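Local coordinates for exodeoxyribonuclease III (PDB 2VOA), which probably cuts the DNA backbone at abasic sites as an AP endonuclease of the ExoIII family, using magnesium or manganese ions, at residues 12-16 with 42-48; 30-36 with 64-70. The protein carries 1 engineered substitution. All blocks are in the same frame, centred on the assembly; numbering follows the deposited sequence.

Interaction 1: 12-16 with 42-48; sequences IRSRL and KFPEADF. With nucleotides of chain C.
The DNA-contacting loop between strand 2-8 and helix 16-26 packs against the start of helix 45-49, where I12 and L16 meet P44 and F48. P44 is the centre of an inverse gamma turn, and its ring packs against both, CD on the I12 side and CB and CG on the L16 side. I12 CG2 reaches P44 CD at 3.8 Å and also touches F43 CE1. CG1 of I12 is anti to the backbone N (chi1 -173°), which carries CD1 to the edge of the F48 ring, with CZ 4.1 Å away. L16 CD1 packs on P44 CB, and its other methyl, CD2, meets F48 CE1. L16 CD1 also lies 3.4 Å from D47 OD1, a carboxylate oxygen that makes its salt bridge with R50. On the outer side, NH1 of R13 runs beside K42 CD. No hydrogen bond joins the two segments.

The other side of the loop holds the bound DNA. S14 OG donates to OP1 of DG4 of chain C at 2.7 Å. R15 NH1 donates to OP1 of DG3 of chain C at 3.0 Å, nearly straight at 165°, and R15 NH2 donates to O5' of that nucleotide at 3.1 Å. The R15 guanidinium is also held by the carbonyls of V9, N10 and K244, which fix its rotation. The chemistry is thus divided: apolar side chains seat the loop on the protein, while hydroxyl and guanidinium groups grip two successive phosphates.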
ATOM      1  N   ILE A  12      10.437  -6.817   4.431  1.00 28.49           N
ATOM      2  CA  ILE A  12      11.163  -6.804   3.156  1.00 28.44           C
ATOM      3  C   ILE A  12      10.187  -6.776   1.965  1.00 27.97           C
ATOM      4  O   ILE A  12      10.434  -6.072   0.973  1.00 27.04           O
ATOM      5  CB  ILE A  12      12.228  -7.935   3.049  1.00 28.96           C
ATOM      6  CG1 ILE A  12      13.098  -7.788   1.786  1.00 29.51           C
ATOM      7  CG2 ILE A  12      11.591  -9.320   3.144  1.00 29.72           C
ATOM      8  CD1 ILE A  12      13.772  -6.430   1.600  1.00 29.04           C
ATOM      9  N   ARG A  13       9.087  -7.511   2.074  1.00 28.35           N
ATOM     10  CA  ARG A  13       8.118  -7.585   0.965  1.00 29.70           C
ATOM     11  C   ARG A  13       7.431  -6.239   0.701  1.00 29.84           C
ATOM     12  O   ARG A  13       6.940  -5.984  -0.404  1.00 30.66           O
ATOM     13  CB  ARG A  13       7.095  -8.690   1.209  1.00 29.90           C
ATOM     14  CG  ARG A  13       7.619 -10.104   0.985  1.00 31.43           C
ATOM     15  CD  ARG A  13       6.574 -11.125   1.445  1.00 34.80           C
ATOM     16  NE  ARG A  13       6.298 -10.892   2.865  1.00 36.80           N
ATOM     17  CZ  ARG A  13       5.406 -11.542   3.609  1.00 36.05           C
ATOM     18  NH1 ARG A  13       4.645 -12.527   3.103  1.00 33.55           N
ATOM     19  NH2 ARG A  13       5.292 -11.195   4.879  1.00 31.93           N
ATOM     20  N   SER A  14       7.427  -5.377   1.715  1.00 30.15           N
ATOM     21  CA  SER A  14       6.897  -4.011   1.593  1.00 30.62           C
ATOM     22  C   SER A  14       7.988  -2.947   1.376  1.00 30.18           C
ATOM     23  O   SER A  14       7.677  -1.758   1.363  1.00 30.82           O
ATOM     24  CB  SER A  14       6.064  -3.650   2.821  1.00 30.48           C
ATOM     25  OG  SER A  14       4.827  -4.337   2.790  1.00 33.84           O
ATOM     26  N   ARG A  15       9.242  -3.369   1.176  1.00 29.24           N
ATOM     27  CA  ARG A  15      10.372  -2.427   1.062  1.00 28.75           C
ATOM     28  C   ARG A  15      11.331  -2.688  -0.109  1.00 28.61           C
ATOM     29  O   ARG A  15      12.389  -2.042  -0.208  1.00 28.49           O
ATOM     30  CB  ARG A  15      11.158  -2.359   2.387  1.00 29.39           C
ATOM     31  CG  ARG A  15      11.684  -0.945   2.766  1.00 28.80           C
ATOM     32  CD  ARG A  15      10.520   0.032   3.032  1.00 29.34           C
ATOM     33  NE  ARG A  15       9.694  -0.453   4.144  1.00 29.34           N
ATOM     34  CZ  ARG A  15       8.470  -0.036   4.432  1.00 29.40           C
ATOM     35  NH1 ARG A  15       7.885   0.901   3.698  1.00 29.38           N
ATOM     36  NH2 ARG A  15       7.823  -0.572   5.472  1.00 29.34           N
ATOM     37  N   LEU A  16      10.970  -3.619  -0.995  1.00 28.68           N
ATOM     38  CA  LEU A  16      11.816  -3.904  -2.167  1.00 29.22           C
ATOM     39  C   LEU A  16      12.001  -2.672  -3.052  1.00 29.06           C
ATOM     40  O   LEU A  16      13.058  -2.495  -3.677  1.00 28.77           O
ATOM     41  CB  LEU A  16      11.258  -5.075  -2.987  1.00 29.02           C
ATOM     42  CG  LEU A  16      11.305  -6.460  -2.321  1.00 29.13           C
ATOM     43  CD1 LEU A  16      10.527  -7.472  -3.147  1.00 29.73           C
ATOM     44  CD2 LEU A  16      12.754  -6.945  -2.083  1.00 31.55           C
ATOM     45  N   LYS A  42       8.670 -17.659   1.744  1.00 30.54           N
ATOM     46  CA  LYS A  42       8.113 -16.485   1.058  1.00 31.06           C
ATOM     47  C   LYS A  42       9.131 -15.332   0.947  1.00 31.09           C
ATOM     48  O   LYS A  42       8.802 -14.226   0.489  1.00 31.57           O
ATOM     49  CB  LYS A  42       6.845 -15.993   1.760  1.00 30.95           C
ATOM     50  CG  LYS A  42       5.682 -16.968   1.745  1.00 31.35           C
ATOM     51  CD  LYS A  42       4.415 -16.314   2.258  1.00 33.15           C
ATOM     52  CE  LYS A  42       3.244 -17.292   2.198  1.00 34.36           C
ATOM     53  NZ  LYS A  42       1.923 -16.655   2.486  1.00 37.13           N
ATOM     54  N   PHE A  43      10.368 -15.576   1.350  1.00 30.62           N
ATOM     55  CA  PHE A  43      11.370 -14.510   1.217  1.00 30.30           C
ATOM     56  C   PHE A  43      11.571 -14.219  -0.281  1.00 30.54           C
ATOM     57  O   PHE A  43      11.716 -15.147  -1.072  1.00 30.30           O
ATOM     58  CB  PHE A  43      12.692 -14.859   1.895  1.00 30.57           C
ATOM     59  CG  PHE A  43      13.662 -13.707   1.943  1.00 29.87           C
ATOM     60  CD1 PHE A  43      13.773 -12.910   3.098  1.00 30.99           C
ATOM     61  CD2 PHE A  43      14.432 -13.391   0.830  1.00 31.92           C
ATOM     62  CE1 PHE A  43      14.650 -11.849   3.132  1.00 31.83           C
ATOM     63  CE2 PHE A  43      15.306 -12.329   0.855  1.00 31.37           C
ATOM     64  CZ  PHE A  43      15.410 -11.553   2.000  1.00 32.39           C
ATOM     65  N   PRO A  44      11.545 -12.928  -0.673  1.00 30.67           N
ATOM     66  CA  PRO A  44      11.698 -12.564  -2.099  1.00 30.84           C
ATOM     67  C   PRO A  44      13.168 -12.652  -2.617  1.00 31.05           C
ATOM     68  O   PRO A  44      13.778 -11.631  -2.973  1.00 30.43           O
ATOM     69  CB  PRO A  44      11.179 -11.120  -2.133  1.00 30.25           C
ATOM     70  CG  PRO A  44      11.587 -10.554  -0.751  1.00 28.80           C
ATOM     71  CD  PRO A  44      11.361 -11.736   0.194  1.00 30.88           C
ATOM     72  N   GLU A  45      13.724 -13.863  -2.688  1.00 31.37           N
ATOM     73  CA  GLU A  45      15.139 -13.996  -3.055  1.00 31.87           C
ATOM     74  C   GLU A  45      15.464 -13.645  -4.504  1.00 31.01           C
ATOM     75  O   GLU A  45      16.559 -13.147  -4.790  1.00 30.91           O
ATOM     76  CB  GLU A  45      15.755 -15.347  -2.647  1.00 32.73           C
ATOM     77  CG  GLU A  45      15.003 -16.576  -3.006  1.00 36.24           C
ATOM     78  CD  GLU A  45      15.935 -17.774  -3.164  1.00 39.83           C
ATOM     79  OE1 GLU A  45      15.649 -18.610  -4.036  1.00 43.72           O
ATOM     80  OE2 GLU A  45      16.967 -17.858  -2.450  1.00 39.95           O
ATOM     81  N   ALA A  46      14.505 -13.885  -5.400  1.00 30.03           N
ATOM     82  CA  ALA A  46      14.683 -13.634  -6.833  1.00 29.87           C
ATOM     83  C   ALA A  46      14.988 -12.161  -7.100  1.00 30.00           C
ATOM     84  O   ALA A  46      15.807 -11.845  -7.960  1.00 29.11           O
ATOM     85  CB  ALA A  46      13.453 -14.085  -7.605  1.00 30.21           C
ATOM     86  N   ASP A  47      14.366 -11.270  -6.321  1.00 30.12           N
ATOM     87  CA  ASP A  47      14.552  -9.824  -6.484  1.00 30.09           C
ATOM     88  C   ASP A  47      16.015  -9.430  -6.247  1.00 29.27           C
ATOM     89  O   ASP A  47      16.512  -8.476  -6.847  1.00 29.49           O
ATOM     90  CB  ASP A  47      13.649  -9.043  -5.518  1.00 30.84           C
ATOM     91  CG  ASP A  47      12.184  -9.222  -5.814  1.00 33.35           C
ATOM     92  OD1 ASP A  47      11.569  -8.255  -6.316  1.00 37.87           O
ATOM     93  OD2 ASP A  47      11.644 -10.324  -5.560  1.00 36.74           O
ATOM     94  N   PHE A  48      16.689 -10.165  -5.365  1.00 28.79           N
ATOM     95  CA  PHE A  48      18.114  -9.932  -5.082  1.00 28.34           C
ATOM     96  C   PHE A  48      18.995 -10.560  -6.151  1.00 28.14           C
ATOM     97  O   PHE A  48      19.949  -9.941  -6.610  1.00 28.14           O
ATOM     98  CB  PHE A  48      18.469 -10.490  -3.721  1.00 28.55           C
ATOM     99  CG  PHE A  48      17.894  -9.700  -2.591  1.00 28.95           C
ATOM    100  CD1 PHE A  48      16.598  -9.962  -2.124  1.00 28.92           C
ATOM    101  CD2 PHE A  48      18.643  -8.696  -1.993  1.00 31.02           C
ATOM    102  CE1 PHE A  48      16.065  -9.218  -1.051  1.00 28.86           C
ATOM    103  CE2 PHE A  48      18.120  -7.939  -0.937  1.00 29.50           C
ATOM    104  CZ  PHE A  48      16.825  -8.205  -0.467  1.00 29.76           C
TER
ATOM    105  P    DG C   3       4.196   0.833   5.332  1.00 28.92           P
ATOM    106  OP1  DG C   3       5.274   1.724   4.845  1.00 30.83           O
ATOM    107  OP2  DG C   3       2.902   0.731   4.590  1.00 29.16           O
ATOM    108  O5'  DG C   3       4.744  -0.653   5.478  1.00 29.68           O
ATOM    109  C5'  DG C   3       3.929  -1.771   5.765  1.00 30.61           C
ATOM    110  C4'  DG C   3       4.619  -2.542   6.865  1.00 32.14           C
ATOM    111  O4'  DG C   3       4.571  -1.786   8.104  1.00 31.23           O
ATOM    112  C3'  DG C   3       3.988  -3.884   7.183  1.00 30.64           C
ATOM    113  O3'  DG C   3       4.505  -4.865   6.327  1.00 30.97           O
ATOM    114  C2'  DG C   3       4.460  -4.083   8.623  1.00 31.44           C
ATOM    115  C1'  DG C   3       4.211  -2.684   9.150  1.00 30.59           C
ATOM    116  N9   DG C   3       2.844  -2.395   9.620  1.00 31.49           N
ATOM    117  C8   DG C   3       1.928  -1.540   9.048  1.00 31.09           C
ATOM    118  N7   DG C   3       0.791  -1.468   9.682  1.00 31.45           N
ATOM    119  C5   DG C   3       0.945  -2.335  10.757  1.00 30.07           C
ATOM    120  C6   DG C   3       0.034  -2.670  11.801  1.00 30.39           C
ATOM    121  O6   DG C   3      -1.114  -2.235  11.974  1.00 30.59           O
ATOM    122  N1   DG C   3       0.579  -3.599  12.693  1.00 30.74           N
ATOM    123  C2   DG C   3       1.854  -4.120  12.586  1.00 30.64           C
ATOM    124  N2   DG C   3       2.218  -5.001  13.526  1.00 30.71           N
ATOM    125  N3   DG C   3       2.718  -3.814  11.604  1.00 30.47           N
ATOM    126  C4   DG C   3       2.205  -2.911  10.733  1.00 30.40           C
ATOM    127  P    DG C   4       3.552  -5.827   5.465  1.00 29.18           P
ATOM    128  OP1  DG C   4       4.397  -6.426   4.411  1.00 26.98           O
ATOM    129  OP2  DG C   4       2.317  -5.083   5.097  1.00 30.64           O
ATOM    130  O5'  DG C   4       3.137  -6.981   6.487  1.00 29.83           O
ATOM    131  C5'  DG C   4       4.152  -7.758   7.141  1.00 30.73           C
ATOM    132  C4'  DG C   4       3.662  -8.292   8.476  1.00 28.99           C
ATOM    133  O4'  DG C   4       3.353  -7.192   9.350  1.00 28.63           O
ATOM    134  C3'  DG C   4       2.374  -9.113   8.429  1.00 27.26           C
ATOM    135  O3'  DG C   4       2.687 -10.443   8.090  1.00 27.67           O
ATOM    136  C2'  DG C   4       1.915  -9.000   9.889  1.00 27.29           C
ATOM    137  C1'  DG C   4       2.243  -7.532  10.176  1.00 28.59           C
ATOM    138  N9   DG C   4       1.116  -6.614   9.934  1.00 27.43           N
ATOM    139  C8   DG C   4       0.966  -5.692   8.916  1.00 27.84           C
ATOM    140  N7   DG C   4      -0.147  -5.007   8.983  1.00 27.94           N
ATOM    141  C5   DG C   4      -0.808  -5.508  10.121  1.00 28.01           C
ATOM    142  C6   DG C   4      -2.066  -5.176  10.716  1.00 29.14           C
ATOM    143  O6   DG C   4      -2.903  -4.334  10.335  1.00 29.84           O
ATOM    144  N1   DG C   4      -2.354  -5.939  11.858  1.00 28.69           N
ATOM    145  C2   DG C   4      -1.503  -6.901  12.380  1.00 28.68           C
ATOM    146  N2   DG C   4      -1.913  -7.548  13.490  1.00 27.56           N
ATOM    147  N3   DG C   4      -0.327  -7.217  11.831  1.00 28.42           N
ATOM    148  C4   DG C   4      -0.030  -6.484  10.716  1.00 28.22           C
TER

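Interaction 2: 30-36 with 64-70; sequences ILCMQET and NGVAIAS
Four backbone hydrogen bonds pair strand 30-34 with strand 63-70, antiparallel neighbours in one of the two sheets of the DNase I-like fold. L31 and A69 form one hydrogen-bonded pair: L31 N donates to A69 O at 2.7 Å, and A69 N donates back to L31 O. M33 and A67 form the next, with M33 N to A67 O at 2.8 Å and A67 N to M33 O at 3.1 Å. M33 O also accepts from N103 ND2.

Beyond Q34 the strand turns off. T36 N still donates to G65 O at 3.2 Å, but from above the carbonyl plane, 55° out of it. CB of E35, a predicted magnesium ligand, is directed away from 64-70. Its OE1 accepts from N8 ND2, another predicted ligand. A water joins the other oxygen, OE2, to N64 N, so the neighbouring strand probably helps to position the carboxylate. A second water links T36 OG1 to V66 O.

I30, C32, Q34, V66, I68 and S70 share one face of the sheet. There I30 and I68 lie side by side, their CG2 methyls 3.7 Å apart, and C32 SG touches I68 CG1. Strand 91-96 of the other sheet packs on this face. L31, M33, A67 and A69 share the opposite face. M33 bends at its last torsion (chi3 -89°), which lays CE over the small side chains of A67 and A69, 3.8 Å from A69 CB. T36 OG1 sits close over the G65 backbone, 3.1 Å from G65 C.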
ATOM      1  N   ILE A  30      28.253  -6.247   1.434  1.00 27.52           N
ATOM      2  CA  ILE A  30      27.423  -7.001   2.374  1.00 28.82           C
ATOM      3  C   ILE A  30      26.337  -6.033   2.871  1.00 28.50           C
ATOM      4  O   ILE A  30      26.667  -4.900   3.260  1.00 29.44           O
ATOM      5  CB  ILE A  30      28.282  -7.465   3.591  1.00 28.79           C
ATOM      6  CG1 ILE A  30      29.334  -8.480   3.143  1.00 29.31           C
ATOM      7  CG2 ILE A  30      27.388  -8.067   4.658  1.00 31.74           C
ATOM      8  CD1 ILE A  30      30.456  -8.715   4.107  1.00 31.50           C
ATOM      9  N   LEU A  31      25.060  -6.454   2.827  1.00 29.01           N
ATOM     10  CA  LEU A  31      23.957  -5.694   3.473  1.00 29.22           C
ATOM     11  C   LEU A  31      23.235  -6.616   4.433  1.00 29.86           C
ATOM     12  O   LEU A  31      22.608  -7.603   3.992  1.00 29.87           O
ATOM     13  CB  LEU A  31      22.951  -5.161   2.438  1.00 29.66           C
ATOM     14  CG  LEU A  31      21.686  -4.543   3.060  1.00 31.91           C
ATOM     15  CD1 LEU A  31      21.997  -3.257   3.806  1.00 32.56           C
ATOM     16  CD2 LEU A  31      20.592  -4.312   2.001  1.00 30.71           C
ATOM     17  N   CYS A  32      23.333  -6.298   5.729  1.00 30.08           N
ATOM     18  CA  CYS A  32      22.547  -6.991   6.769  1.00 30.53           C
ATOM     19  C   CYS A  32      21.175  -6.344   6.902  1.00 30.47           C
ATOM     20  O   CYS A  32      21.083  -5.120   6.974  1.00 31.04           O
ATOM     21  CB  CYS A  32      23.257  -6.946   8.121  1.00 31.93           C
ATOM     22  SG  CYS A  32      24.813  -7.816   8.057  1.00 33.91           S
ATOM     23  N   MET A  33      20.122  -7.144   6.971  1.00 29.26           N
ATOM     24  CA  MET A  33      18.785  -6.585   7.113  1.00 29.12           C
ATOM     25  C   MET A  33      18.093  -7.164   8.337  1.00 29.24           C
ATOM     26  O   MET A  33      18.318  -8.324   8.676  1.00 28.70           O
ATOM     27  CB  MET A  33      17.945  -6.920   5.867  1.00 29.07           C
ATOM     28  CG  MET A  33      18.410  -6.216   4.620  1.00 29.75           C
ATOM     29  SD  MET A  33      17.725  -6.962   3.123  1.00 31.41           S
ATOM     30  CE  MET A  33      18.977  -8.218   2.778  1.00 30.18           C
ATOM     31  N   GLN A  34      17.261  -6.353   8.994  1.00 28.04           N
ATOM     32  CA  GLN A  34      16.443  -6.816  10.120  1.00 28.75           C
ATOM     33  C   GLN A  34      14.984  -6.475   9.916  1.00 27.90           C
ATOM     34  O   GLN A  34      14.645  -5.581   9.121  1.00 27.43           O
ATOM     35  CB  GLN A  34      16.925  -6.198  11.430  1.00 28.39           C
ATOM     36  CG  GLN A  34      18.432  -6.363  11.665  1.00 29.05           C
ATOM     37  CD  GLN A  34      19.216  -5.336  10.926  1.00 29.45           C
ATOM     38  OE1 GLN A  34      18.752  -4.193  10.748  1.00 31.12           O
ATOM     39  NE2 GLN A  34      20.391  -5.721  10.466  1.00 30.72           N
ATOM     40  N   GLU A  35      14.132  -7.132  10.703  1.00 27.19           N
ATOM     41  CA  GLU A  35      12.673  -7.020  10.564  1.00 28.46           C
ATOM     42  C   GLU A  35      12.193  -7.225   9.128  1.00 28.30           C
ATOM     43  O   GLU A  35      11.423  -6.442   8.576  1.00 28.93           O
ATOM     44  CB  GLU A  35      12.145  -5.715  11.204  1.00 28.73           C
ATOM     45  CG  GLU A  35      12.131  -5.844  12.707  1.00 32.18           C
ATOM     46  CD  GLU A  35      11.247  -4.828  13.404  1.00 39.17           C
ATOM     47  OE1 GLU A  35      11.705  -3.683  13.608  1.00 36.57           O
ATOM     48  OE2 GLU A  35      10.111  -5.197  13.809  1.00 39.09           O
ATOM     49  N   THR A  36      12.698  -8.295   8.515  1.00 28.37           N
ATOM     50  CA  THR A  36      12.221  -8.753   7.201  1.00 28.13           C
ATOM     51  C   THR A  36      10.758  -9.193   7.242  1.00 28.00           C
ATOM     52  O   THR A  36      10.047  -9.114   6.218  1.00 27.09           O
ATOM     53  CB  THR A  36      13.094  -9.902   6.632  1.00 28.34           C
ATOM     54  OG1 THR A  36      13.094 -10.992   7.554  1.00 28.43           O
ATOM     55  CG2 THR A  36      14.544  -9.437   6.440  1.00 28.07           C
ATOM     56  N   ASN A  64       9.822 -10.156  13.371  1.00 30.37           N
ATOM     57  CA  ASN A  64      11.262 -10.365  13.422  1.00 29.61           C
ATOM     58  C   ASN A  64      11.814 -10.648  12.030  1.00 28.94           C
ATOM     59  O   ASN A  64      11.328 -10.041  11.069  1.00 28.83           O
ATOM     60  CB  ASN A  64      11.601 -11.487  14.411  1.00 28.41           C
ATOM     61  CG  ASN A  64      11.022 -11.223  15.787  1.00 31.43           C
ATOM     62  OD1 ASN A  64      10.933 -10.063  16.218  1.00 32.56           O
ATOM     63  ND2 ASN A  64      10.652 -12.283  16.492  1.00 31.07           N
ATOM     64  N   GLY A  65      12.817 -11.529  11.917  1.00 28.02           N
ATOM     65  CA  GLY A  65      13.335 -11.935  10.595  1.00 27.29           C
ATOM     66  C   GLY A  65      14.613 -11.147  10.270  1.00 27.09           C
ATOM     67  O   GLY A  65      14.674  -9.913  10.414  1.00 28.40           O
ATOM     68  N   VAL A  66      15.639 -11.868   9.842  1.00 26.85           N
ATOM     69  CA  VAL A  66      16.940 -11.264   9.506  1.00 27.20           C
ATOM     70  C   VAL A  66      17.437 -11.873   8.179  1.00 27.08           C
ATOM     71  O   VAL A  66      17.069 -12.988   7.826  1.00 28.00           O
ATOM     72  CB  VAL A  66      17.992 -11.523  10.624  1.00 27.51           C
ATOM     73  CG1 VAL A  66      17.712 -10.664  11.873  1.00 29.05           C
ATOM     74  CG2 VAL A  66      18.090 -13.019  10.997  1.00 28.64           C
ATOM     75  N   ALA A  67      18.253 -11.137   7.445  1.00 27.35           N
ATOM     76  CA  ALA A  67      18.780 -11.630   6.160  1.00 27.44           C
ATOM     77  C   ALA A  67      20.112 -10.933   5.929  1.00 28.45           C
ATOM     78  O   ALA A  67      20.381  -9.879   6.546  1.00 28.93           O
ATOM     79  CB  ALA A  67      17.791 -11.317   5.036  1.00 27.02           C
ATOM     80  N   ILE A  68      20.966 -11.537   5.087  1.00 28.81           N
ATOM     81  CA  ILE A  68      22.184 -10.848   4.634  1.00 28.08           C
ATOM     82  C   ILE A  68      22.258 -11.023   3.114  1.00 28.63           C
ATOM     83  O   ILE A  68      22.179 -12.155   2.609  1.00 27.54           O
ATOM     84  CB  ILE A  68      23.474 -11.425   5.261  1.00 28.48           C
ATOM     85  CG1 ILE A  68      23.361 -11.532   6.785  1.00 29.88           C
ATOM     86  CG2 ILE A  68      24.732 -10.593   4.797  1.00 28.24           C
ATOM     87  CD1 ILE A  68      24.451 -12.465   7.385  1.00 28.33           C
ATOM     88  N   ALA A  69      22.349  -9.894   2.410  1.00 28.49           N
ATOM     89  CA  ALA A  69      22.613  -9.879   0.956  1.00 28.80           C
ATOM     90  C   ALA A  69      24.101  -9.592   0.705  1.00 29.06           C
ATOM     91  O   ALA A  69      24.732  -8.800   1.438  1.00 29.32           O
ATOM     92  CB  ALA A  69      21.727  -8.842   0.272  1.00 29.22           C
ATOM     93  N   SER A  70      24.674 -10.246  -0.299  1.00 28.19           N
ATOM     94  CA  SER A  70      26.093 -10.068  -0.576  1.00 28.71           C
ATOM     95  C   SER A  70      26.478 -10.367  -2.010  1.00 28.66           C
ATOM     96  O   SER A  70      25.784 -11.120  -2.720  1.00 27.40           O
ATOM     97  CB  SER A  70      26.939 -10.910   0.396  1.00 28.12           C
ATOM     98  OG  SER A  70      26.654 -12.302   0.281  1.00 29.02           O
TER
HETATM   99  O   HOH W   1       8.885  -7.674  14.358  1.00 32.10           O
HETATM  100  O   HOH W   2      14.337 -13.096   6.544  1.00 25.81           O

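In the fold
The centres of interactions 1 and 2 are 11 Å apart. Along the chain their segments alternate: 12-16, 30-36, 42-48, 64-70. Interaction 2 lies within a sheet, next to strand 2-8; interaction 1 lies over the face of that sheet carrying M33 and A69. The two touch directly. I12 N lies 2.9 Å from T36 O, probably a hydrogen bond, and the F48 ring rests on M33 and A69, with CE2 3.8 Å from M33 CE. F43 packs on A67. The loop that holds the DNA phosphates is therefore tied to T36, next to E35 just past the end of strand 30-34, consistent with bound DNA being set against the predicted metal site.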